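Local coordinates for flagellar brake protein YcgR (Klebsiella pneumoniae, PDB 5KEC), which binds the second messenger c-di-GMP and, as the type 3 fimbriae activator MrkH, probably switches on fimbrial gene transcription and so favours biofilm formation, at residues 23-33 with 65-73; 116-124 with 223-231. All coordinates share one frame; numbering follows the deposited sequence.

In the fold
Contact 1 pairs two strands of the N-terminal YcgR-like sheet, whereas contact 2 seats helix 214-234 against residues 116-124, the largely irregular run that leads into the C-terminal sheet. They follow one another along the chain, centres 30 Å apart and nearest atoms about 10 Å apart. Between them runs the arginine-rich linker with Arg109, Arg110, Arg111 and Arg114, all of which bind c-di-GMP in another structure of this protein. Contact 1 holds a further c-di-GMP-binding residue, His70, and its Glu31 side chain lies about 3 Å from that of Arg110. In contact 2, the side chains of Leu224 and His119 lie about 5 Å from those of Ser143 and Asp141, respectively. No c-di-GMP is bound here.

Contact 1 (23-33 with 65-73); sequences ELRKRTEIEIF and IRFLLHSDS
The carboxylate of Glu31 is gripped by three groups: OE1 accepts a bond from NE2 of His70 at 2.8 Å, while OE2 takes Ser38 OG and a salt bridge from Arg110. The histidine N-H meets OE1 on its anti side, somewhat out of the carboxylate plane, with the oxygen close to the ring plane; the N-H...O angle is 139°. Glu31 reaches it with CG anti to the backbone N (chi1 -169°) and an extended chain. At the ring's other nitrogen, ND1 is hydrogen-bonded to Lys75 NZ, probably as acceptor. Beneath these side chains, strands 29-33 and 65-71 run antiparallel: Glu31 N bonds Leu68 O, and His70 N bonds Glu29 O. On the other face, Ile30 CD1 touches Phe67 CD1 at 3.6 Å and Ile32 CG2 meets CE1 of the same ring at 3.8 Å, while CD2 of Leu69 packs on Ile30 CB. Phe51, Phe78 and Phe98 continue this core around Phe67. At the loop end, Lys26 NZ forms a salt bridge with Asp72 OD2 at 3.0 Å, coming from above the carboxylate plane. A water joins Phe33 O to Arg66 N at the opposite end. His70 and Arg110 both bind c-di-GMP in another structure of this protein; Glu31 joins them in the apo state, and the partners at both ring nitrogens suit a neutral His70.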
loop_
_atom_site.group_PDB
_atom_site.type_symbol
_atom_site.label_atom_id
_atom_site.label_comp_id
_atom_site.label_asym_id
_atom_site.label_seq_id
_atom_site.Cartn_x
_atom_site.Cartn_y
_atom_site.Cartn_z
ATOM N N GLU B 23 -20.717 -9.725 7.956
ATOM C CA GLU B 23 -20.495 -9.062 6.678
ATOM C C GLU B 23 -20.581 -10.071 5.527
ATOM O O GLU B 23 -21.092 -9.763 4.451
ATOM C CB GLU B 23 -19.153 -8.326 6.676
ATOM C CG GLU B 23 -19.017 -7.288 7.781
ATOM C CD GLU B 23 -20.134 -6.248 7.770
ATOM O OE1 GLU B 23 -20.597 -5.851 6.681
ATOM O OE2 GLU B 23 -20.554 -5.819 8.860
ATOM N N LEU B 24 -20.093 -11.283 5.764
ATOM C CA LEU B 24 -20.239 -12.365 4.798
ATOM C C LEU B 24 -21.714 -12.544 4.434
ATOM O O LEU B 24 -22.086 -12.601 3.253
ATOM C CB LEU B 24 -19.687 -13.663 5.386
ATOM C CG LEU B 24 -20.115 -14.951 4.684
ATOM C CD1 LEU B 24 -19.247 -15.199 3.464
ATOM C CD2 LEU B 24 -20.022 -16.115 5.654
ATOM N N ARG B 25 -22.545 -12.599 5.472
ATOM C CA ARG B 25 -23.978 -12.845 5.351
ATOM C C ARG B 25 -24.710 -11.692 4.673
ATOM O O ARG B 25 -25.766 -11.880 4.068
ATOM C CB ARG B 25 -24.569 -13.108 6.741
ATOM C CG ARG B 25 -26.075 -13.258 6.770
ATOM C CD ARG B 25 -26.567 -13.592 8.173
ATOM N NE ARG B 25 -26.561 -12.433 9.062
ATOM C CZ ARG B 25 -26.709 -12.504 10.384
ATOM N NH1 ARG B 25 -26.865 -13.684 10.973
ATOM N NH2 ARG B 25 -26.695 -11.399 11.118
ATOM N N LYS B 26 -24.144 -10.496 4.766
ATOM C CA LYS B 26 -24.768 -9.332 4.167
ATOM C C LYS B 26 -24.203 -9.053 2.785
ATOM O O LYS B 26 -24.537 -8.051 2.168
ATOM C CB LYS B 26 -24.598 -8.114 5.077
ATOM C CG LYS B 26 -25.158 -8.355 6.463
ATOM C CD LYS B 26 -25.588 -7.071 7.134
ATOM C CE LYS B 26 -24.429 -6.109 7.298
ATOM N NZ LYS B 26 -24.854 -4.876 8.018
ATOM N N ARG B 27 -23.351 -9.953 2.304
ATOM C CA ARG B 27 -22.667 -9.777 1.030
ATOM C C ARG B 27 -21.969 -8.430 0.958
ATOM O O ARG B 27 -21.938 -7.796 -0.091
ATOM C CB ARG B 27 -23.645 -9.911 -0.138
ATOM C CG ARG B 27 -24.233 -11.294 -0.335
ATOM C CD ARG B 27 -25.149 -11.308 -1.562
ATOM N NE ARG B 27 -24.470 -10.747 -2.731
ATOM C CZ ARG B 27 -24.653 -9.511 -3.189
ATOM N NH1 ARG B 27 -25.511 -8.696 -2.591
ATOM N NH2 ARG B 27 -23.978 -9.087 -4.251
ATOM N N THR B 28 -21.414 -7.991 2.082
ATOM C CA THR B 28 -20.691 -6.724 2.126
ATOM C C THR B 28 -19.548 -6.711 1.122
ATOM O O THR B 28 -18.830 -7.700 0.980
ATOM C CB THR B 28 -20.162 -6.450 3.540
ATOM O OG1 THR B 28 -21.275 -6.359 4.433
ATOM C CG2 THR B 28 -19.364 -5.149 3.597
ATOM N N GLU B 29 -19.388 -5.598 0.413
ATOM C CA GLU B 29 -18.293 -5.485 -0.539
ATOM C C GLU B 29 -16.968 -5.450 0.203
ATOM O O GLU B 29 -16.795 -4.687 1.152
ATOM C CB GLU B 29 -18.429 -4.226 -1.393
ATOM C CG GLU B 29 -19.624 -4.225 -2.332
ATOM C CD GLU B 29 -20.816 -3.477 -1.769
ATOM O OE1 GLU B 29 -20.846 -3.220 -0.542
ATOM O OE2 GLU B 29 -21.724 -3.146 -2.563
ATOM N N ILE B 30 -16.031 -6.279 -0.227
ATOM C CA ILE B 30 -14.688 -6.213 0.328
ATOM C C ILE B 30 -13.755 -5.678 -0.749
ATOM O O ILE B 30 -13.775 -6.145 -1.895
ATOM C CB ILE B 30 -14.229 -7.582 0.908
ATOM C CG1 ILE B 30 -12.849 -7.467 1.565
ATOM C CG2 ILE B 30 -14.259 -8.686 -0.151
ATOM C CD1 ILE B 30 -12.464 -8.697 2.363
ATOM N N GLU B 31 -12.981 -4.655 -0.403
ATOM C CA GLU B 31 -12.021 -4.087 -1.341
ATOM C C GLU B 31 -10.604 -4.545 -1.009
ATOM O O GLU B 31 -10.143 -4.387 0.119
ATOM C CB GLU B 31 -12.094 -2.563 -1.336
ATOM C CG GLU B 31 -11.324 -1.916 -2.474
ATOM C CD GLU B 31 -11.717 -0.466 -2.696
ATOM O OE1 GLU B 31 -12.473 0.088 -1.870
ATOM O OE2 GLU B 31 -11.273 0.117 -3.709
ATOM N N ILE B 32 -9.924 -5.108 -2.003
ATOM C CA ILE B 32 -8.573 -5.632 -1.835
ATOM C C ILE B 32 -7.592 -4.774 -2.616
ATOM O O ILE B 32 -7.737 -4.617 -3.831
ATOM C CB ILE B 32 -8.478 -7.068 -2.381
ATOM C CG1 ILE B 32 -9.727 -7.869 -1.997
ATOM C CG2 ILE B 32 -7.191 -7.740 -1.916
ATOM C CD1 ILE B 32 -9.779 -9.262 -2.609
ATOM N N PHE B 33 -6.600 -4.219 -1.926
ATOM C CA PHE B 33 -5.586 -3.396 -2.574
ATOM C C PHE B 33 -4.273 -4.154 -2.695
ATOM O O PHE B 33 -3.821 -4.782 -1.740
ATOM C CB PHE B 33 -5.323 -2.114 -1.777
ATOM C CG PHE B 33 -6.521 -1.235 -1.618
ATOM C CD1 PHE B 33 -6.882 -0.346 -2.618
ATOM C CD2 PHE B 33 -7.281 -1.281 -0.460
ATOM C CE1 PHE B 33 -7.987 0.473 -2.468
ATOM C CE2 PHE B 33 -8.389 -0.461 -0.308
ATOM C CZ PHE B 33 -8.740 0.414 -1.313
ATOM N N ILE B 65 -1.694 -7.791 3.074
ATOM C CA ILE B 65 -2.505 -7.113 2.070
ATOM C C ILE B 65 -3.524 -6.182 2.729
ATOM O O ILE B 65 -4.117 -6.522 3.751
ATOM C CB ILE B 65 -3.236 -8.134 1.168
ATOM C CG1 ILE B 65 -2.251 -9.177 0.631
ATOM C CG2 ILE B 65 -3.944 -7.438 0.022
ATOM C CD1 ILE B 65 -1.104 -8.581 -0.158
ATOM N N ARG B 66 -3.720 -5.005 2.144
ATOM C CA ARG B 66 -4.699 -4.050 2.657
ATOM C C ARG B 66 -6.122 -4.376 2.197
ATOM O O ARG B 66 -6.368 -4.605 1.009
ATOM C CB ARG B 66 -4.326 -2.623 2.243
ATOM C CG ARG B 66 -3.606 -1.830 3.323
ATOM C CD ARG B 66 -4.590 -1.229 4.320
ATOM N NE ARG B 66 -4.806 0.194 4.074
ATOM C CZ ARG B 66 -3.966 1.147 4.465
ATOM N NH1 ARG B 66 -2.857 0.822 5.114
ATOM N NH2 ARG B 66 -4.231 2.421 4.204
ATOM N N PHE B 67 -7.053 -4.396 3.149
ATOM C CA PHE B 67 -8.458 -4.628 2.843
ATOM C C PHE B 67 -9.338 -3.506 3.366
ATOM O O PHE B 67 -8.980 -2.802 4.317
ATOM C CB PHE B 67 -8.945 -5.932 3.469
ATOM C CG PHE B 67 -8.305 -7.159 2.901
ATOM C CD1 PHE B 67 -8.961 -7.919 1.948
ATOM C CD2 PHE B 67 -7.051 -7.566 3.332
ATOM C CE1 PHE B 67 -8.370 -9.060 1.429
ATOM C CE2 PHE B 67 -6.467 -8.696 2.815
ATOM C CZ PHE B 67 -7.128 -9.440 1.860
ATOM N N LEU B 68 -10.507 -3.374 2.744
ATOM C CA LEU B 68 -11.546 -2.483 3.212
ATOM C C LEU B 68 -12.885 -3.204 3.079
ATOM O O LEU B 68 -13.301 -3.564 1.979
ATOM C CB LEU B 68 -11.540 -1.205 2.379
ATOM C CG LEU B 68 -11.915 0.115 3.045
ATOM C CD1 LEU B 68 -11.085 0.339 4.297
ATOM C CD2 LEU B 68 -11.713 1.256 2.060
ATOM N N LEU B 69 -13.547 -3.442 4.204
ATOM C CA LEU B 69 -14.911 -3.947 4.182
ATOM C C LEU B 69 -15.853 -2.765 4.224
ATOM O O LEU B 69 -15.853 -2.002 5.192
ATOM C CB LEU B 69 -15.176 -4.862 5.374
ATOM C CG LEU B 69 -14.802 -6.331 5.192
ATOM C CD1 LEU B 69 -14.852 -7.041 6.535
ATOM C CD2 LEU B 69 -15.734 -7.000 4.179
ATOM N N HIS B 70 -16.645 -2.603 3.167
ATOM C CA HIS B 70 -17.543 -1.463 3.069
ATOM C C HIS B 70 -18.858 -1.762 3.779
ATOM O O HIS B 70 -19.897 -1.931 3.140
ATOM C CB HIS B 70 -17.777 -1.084 1.602
ATOM C CG HIS B 70 -16.530 -0.675 0.880
ATOM N ND1 HIS B 70 -16.132 0.642 0.769
ATOM C CD2 HIS B 70 -15.589 -1.405 0.235
ATOM C CE1 HIS B 70 -15.003 0.703 0.088
ATOM N NE2 HIS B 70 -14.650 -0.525 -0.249
ATOM N N SER B 71 -18.800 -1.825 5.108
ATOM C CA SER B 71 -19.967 -2.154 5.918
ATOM C C SER B 71 -20.901 -0.960 6.082
ATOM O O SER B 71 -20.529 0.178 5.793
ATOM C CB SER B 71 -19.535 -2.660 7.293
ATOM O OG SER B 71 -20.659 -2.895 8.123
ATOM N N ASP B 72 -22.115 -1.240 6.547
ATOM C CA ASP B 72 -23.110 -0.206 6.809
ATOM C C ASP B 72 -22.678 0.654 7.987
ATOM O O ASP B 72 -23.076 1.813 8.104
ATOM C CB ASP B 72 -24.465 -0.843 7.124
ATOM C CG ASP B 72 -25.032 -1.620 5.956
ATOM O OD1 ASP B 72 -24.847 -1.179 4.802
ATOM O OD2 ASP B 72 -25.663 -2.672 6.192
ATOM N N SER B 73 -21.863 0.069 8.859
ATOM C CA SER B 73 -21.435 0.732 10.083
ATOM C C SER B 73 -20.232 1.637 9.832
ATOM O O SER B 73 -19.832 2.410 10.700
ATOM C CB SER B 73 -21.098 -0.309 11.151
ATOM O OG SER B 73 -20.100 -1.207 10.690
HETATM O O HOH W 1 -1.895 -4.011 -0.077
#

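Contact 2 (116-124 with 223-231); sequences RLRHEHDFY and ILLDLILEA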
loop_
_atom_site.group_PDB
_atom_site.type_symbol
_atom_site.label_atom_id
_atom_site.label_comp_id
_atom_site.label_asym_id
_atom_site.label_seq_id
_atom_site.Cartn_x
_atom_site.Cartn_y
_atom_site.Cartn_z
ATOM N N ARG B 116 -0.694 8.851 -3.641
ATOM C CA ARG B 116 0.511 9.492 -3.120
ATOM C C ARG B 116 0.421 11.007 -3.277
ATOM O O ARG B 116 -0.207 11.507 -4.208
ATOM C CB ARG B 116 1.767 8.935 -3.807
ATOM C CG ARG B 116 2.013 7.449 -3.529
ATOM C CD ARG B 116 3.259 6.917 -4.236
ATOM N NE ARG B 116 3.288 7.284 -5.651
ATOM C CZ ARG B 116 2.642 6.631 -6.613
ATOM N NH1 ARG B 116 1.908 5.566 -6.319
ATOM N NH2 ARG B 116 2.727 7.045 -7.872
ATOM N N LEU B 117 1.054 11.732 -2.361
ATOM C CA LEU B 117 0.928 13.186 -2.307
ATOM C C LEU B 117 2.003 13.931 -3.103
ATOM O O LEU B 117 3.199 13.730 -2.897
ATOM C CB LEU B 117 0.937 13.647 -0.849
ATOM C CG LEU B 117 0.781 15.139 -0.566
ATOM C CD1 LEU B 117 -0.487 15.684 -1.210
ATOM C CD2 LEU B 117 0.768 15.373 0.937
ATOM N N ARG B 118 1.562 14.800 -4.009
ATOM C CA ARG B 118 2.460 15.664 -4.769
ATOM C C ARG B 118 2.926 16.808 -3.874
ATOM O O ARG B 118 2.222 17.188 -2.943
ATOM C CB ARG B 118 1.736 16.206 -6.005
ATOM C CG ARG B 118 2.604 17.024 -6.949
ATOM C CD ARG B 118 1.855 17.356 -8.236
ATOM N NE ARG B 118 0.579 18.024 -7.979
ATOM C CZ ARG B 118 0.415 19.343 -7.959
ATOM N NH1 ARG B 118 1.446 20.148 -8.184
ATOM N NH2 ARG B 118 -0.782 19.860 -7.716
ATOM N N HIS B 119 4.110 17.356 -4.141
ATOM C CA HIS B 119 4.667 18.384 -3.260
ATOM C C HIS B 119 5.630 19.333 -3.972
ATOM O O HIS B 119 5.926 19.167 -5.153
ATOM C CB HIS B 119 5.351 17.734 -2.053
ATOM C CG HIS B 119 6.478 16.819 -2.421
ATOM N ND1 HIS B 119 7.766 17.270 -2.619
ATOM C CD2 HIS B 119 6.508 15.484 -2.639
ATOM C CE1 HIS B 119 8.542 16.247 -2.934
ATOM N NE2 HIS B 119 7.804 15.152 -2.955
ATOM N N GLU B 120 6.117 20.334 -3.244
ATOM C CA GLU B 120 7.035 21.323 -3.813
ATOM C C GLU B 120 8.467 21.170 -3.285
ATOM O O GLU B 120 9.413 21.722 -3.854
ATOM C CB GLU B 120 6.511 22.743 -3.559
ATOM C CG GLU B 120 7.417 23.854 -4.079
ATOM C CD GLU B 120 8.365 24.383 -3.017
ATOM O OE1 GLU B 120 7.888 24.704 -1.908
ATOM O OE2 GLU B 120 9.583 24.472 -3.285
ATOM N N HIS B 121 8.616 20.408 -2.206
ATOM C CA HIS B 121 9.908 20.235 -1.546
ATOM C C HIS B 121 11.015 19.670 -2.446
ATOM O O HIS B 121 10.748 18.983 -3.430
ATOM C CB HIS B 121 9.754 19.369 -0.293
ATOM C CG HIS B 121 9.120 20.083 0.860
ATOM N ND1 HIS B 121 9.855 20.744 1.821
ATOM C CD2 HIS B 121 7.820 20.239 1.208
ATOM C CE1 HIS B 121 9.035 21.277 2.711
ATOM N NE2 HIS B 121 7.795 20.984 2.363
ATOM N N ASP B 122 12.257 19.978 -2.081
ATOM C CA ASP B 122 13.444 19.515 -2.794
ATOM C C ASP B 122 13.879 18.147 -2.271
ATOM O O ASP B 122 14.907 18.033 -1.615
ATOM C CB ASP B 122 14.588 20.509 -2.581
ATOM C CG ASP B 122 15.061 21.153 -3.870
ATOM O OD1 ASP B 122 14.391 20.991 -4.912
ATOM O OD2 ASP B 122 16.106 21.837 -3.834
ATOM N N PHE B 123 13.092 17.115 -2.551
ATOM C CA PHE B 123 13.390 15.780 -2.050
ATOM C C PHE B 123 14.008 14.948 -3.160
ATOM O O PHE B 123 13.547 14.989 -4.297
ATOM C CB PHE B 123 12.117 15.095 -1.544
ATOM C CG PHE B 123 11.490 15.760 -0.341
ATOM C CD1 PHE B 123 12.196 16.680 0.418
ATOM C CD2 PHE B 123 10.189 15.452 0.029
ATOM C CE1 PHE B 123 11.617 17.277 1.532
ATOM C CE2 PHE B 123 9.600 16.046 1.135
ATOM C CZ PHE B 123 10.316 16.959 1.892
ATOM N N TYR B 124 15.048 14.189 -2.829
ATOM C CA TYR B 124 15.725 13.351 -3.815
ATOM C C TYR B 124 15.996 11.977 -3.214
ATOM O O TYR B 124 15.895 11.791 -1.997
ATOM C CB TYR B 124 17.048 13.993 -4.265
ATOM C CG TYR B 124 16.896 15.306 -5.003
ATOM C CD1 TYR B 124 16.789 15.340 -6.387
ATOM C CD2 TYR B 124 16.866 16.519 -4.314
ATOM C CE1 TYR B 124 16.649 16.542 -7.069
ATOM C CE2 TYR B 124 16.725 17.725 -4.985
ATOM C CZ TYR B 124 16.616 17.730 -6.362
ATOM O OH TYR B 124 16.480 18.924 -7.038
ATOM N N ILE B 223 6.487 13.978 8.034
ATOM C CA ILE B 223 6.620 14.739 6.804
ATOM C C ILE B 223 5.288 14.767 6.055
ATOM O O ILE B 223 4.883 15.802 5.522
ATOM C CB ILE B 223 7.689 14.128 5.883
ATOM C CG1 ILE B 223 9.061 14.144 6.559
ATOM C CG2 ILE B 223 7.728 14.865 4.544
ATOM C CD1 ILE B 223 10.125 13.425 5.768
ATOM N N LEU B 224 4.619 13.618 6.006
ATOM C CA LEU B 224 3.337 13.505 5.318
ATOM C C LEU B 224 2.328 14.468 5.914
ATOM O O LEU B 224 1.675 15.225 5.197
ATOM C CB LEU B 224 2.792 12.087 5.425
ATOM C CG LEU B 224 3.360 11.051 4.467
ATOM C CD1 LEU B 224 2.826 9.693 4.852
ATOM C CD2 LEU B 224 2.991 11.397 3.036
ATOM N N LEU B 225 2.207 14.430 7.235
ATOM C CA LEU B 225 1.283 15.307 7.938
ATOM C C LEU B 225 1.575 16.770 7.611
ATOM O O LEU B 225 0.662 17.589 7.550
ATOM C CB LEU B 225 1.330 15.048 9.451
ATOM C CG LEU B 225 0.914 13.644 9.921
ATOM C CD1 LEU B 225 1.023 13.509 11.434
ATOM C CD2 LEU B 225 -0.494 13.289 9.463
ATOM N N ASP B 226 2.847 17.087 7.374
ATOM C CA ASP B 226 3.252 18.440 6.993
ATOM C C ASP B 226 2.872 18.761 5.551
ATOM O O ASP B 226 2.456 19.879 5.231
ATOM C CB ASP B 226 4.766 18.621 7.155
ATOM C CG ASP B 226 5.185 18.818 8.600
ATOM O OD1 ASP B 226 4.320 19.147 9.435
ATOM O OD2 ASP B 226 6.387 18.656 8.900
ATOM N N LEU B 227 3.044 17.777 4.676
ATOM C CA LEU B 227 2.756 17.952 3.262
ATOM C C LEU B 227 1.253 18.039 3.030
ATOM O O LEU B 227 0.774 18.924 2.326
ATOM C CB LEU B 227 3.357 16.802 2.452
ATOM C CG LEU B 227 4.886 16.753 2.462
ATOM C CD1 LEU B 227 5.405 15.537 1.699
ATOM C CD2 LEU B 227 5.444 18.043 1.883
ATOM N N ILE B 228 0.521 17.109 3.634
ATOM C CA ILE B 228 -0.934 17.100 3.565
ATOM C C ILE B 228 -1.508 18.423 4.058
ATOM O O ILE B 228 -2.324 19.050 3.381
ATOM C CB ILE B 228 -1.508 15.955 4.408
ATOM C CG1 ILE B 228 -1.048 14.607 3.844
ATOM C CG2 ILE B 228 -3.024 16.040 4.453
ATOM C CD1 ILE B 228 -1.307 13.431 4.765
ATOM N N LEU B 229 -1.076 18.848 5.241
ATOM C CA LEU B 229 -1.520 20.118 5.804
ATOM C C LEU B 229 -1.230 21.260 4.834
ATOM O O LEU B 229 -2.088 22.107 4.578
ATOM C CB LEU B 229 -0.840 20.371 7.153
ATOM C CG LEU B 229 -1.241 21.645 7.901
ATOM C CD1 LEU B 229 -2.742 21.673 8.166
ATOM C CD2 LEU B 229 -0.455 21.766 9.197
ATOM N N GLU B 230 -0.021 21.268 4.284
ATOM C CA GLU B 230 0.364 22.279 3.305
ATOM C C GLU B 230 -0.536 22.241 2.071
ATOM O O GLU B 230 -0.956 23.281 1.567
ATOM C CB GLU B 230 1.827 22.103 2.892
ATOM C CG GLU B 230 2.268 23.051 1.783
ATOM C CD GLU B 230 3.606 22.666 1.180
ATOM O OE1 GLU B 230 4.344 21.886 1.823
ATOM O OE2 GLU B 230 3.911 23.138 0.063
ATOM N N ALA B 231 -0.824 21.038 1.585
ATOM C CA ALA B 231 -1.685 20.867 0.415
ATOM C C ALA B 231 -3.117 21.350 0.671
ATOM O O ALA B 231 -3.743 21.948 -0.205
ATOM C CB ALA B 231 -1.682 19.411 -0.041
HETATM O O HOH W 2 6.061 23.478 3.106
#
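Leu117 points at helix 223-231 and lodges its CD2 methyl against the backbone between Leu227 and Ile228. The fit is tight: CD2 lies 3.3 Å from Leu227 CB, closer than usual for two carbons, and 3.5 Å from Ile228 CG1. Its CG trans to the main-chain nitrogen (chi1 -179°), Leu117 directs its other methyl, CD1, one turn along to Ala231 CB at 4.1 Å. Leu227 is the matching residue of the helix. Its CD2 methyl reaches CB of His119 at 3.9 Å and presses obliquely on the ring of His121, 3.3 Å from CD2 of that histidine, while its CD1 approaches the edge of the Phe123 ring. Strand 117-118 and the turn after it lead into a PilZ-type beta barrel, and helix 214-234 closes the chain by packing beside this entry; Leu227 also touches Ile142 of the neighbouring strand 134-142. Nearer the start of segment 223-231, Ile223 CG2 meets Phe123 CE2 at 4.1 Å as the two side chains run antiparallel past one another. The Phe123 ring carries CB of His121 over one face, and its own CE2 sits above a face of His119, displaced from the ring centre. The polar margin belongs to His121 and Glu230. Glu230 OE1 lies 3.6 Å from His121 NE2 at the edge of the ring, the carboxylate turned 67° to it. A water bridges these two atoms, through a weak bond of 2.7 Å to OE1, and ND1 of His121 has a weak hydrogen bond to Glu174.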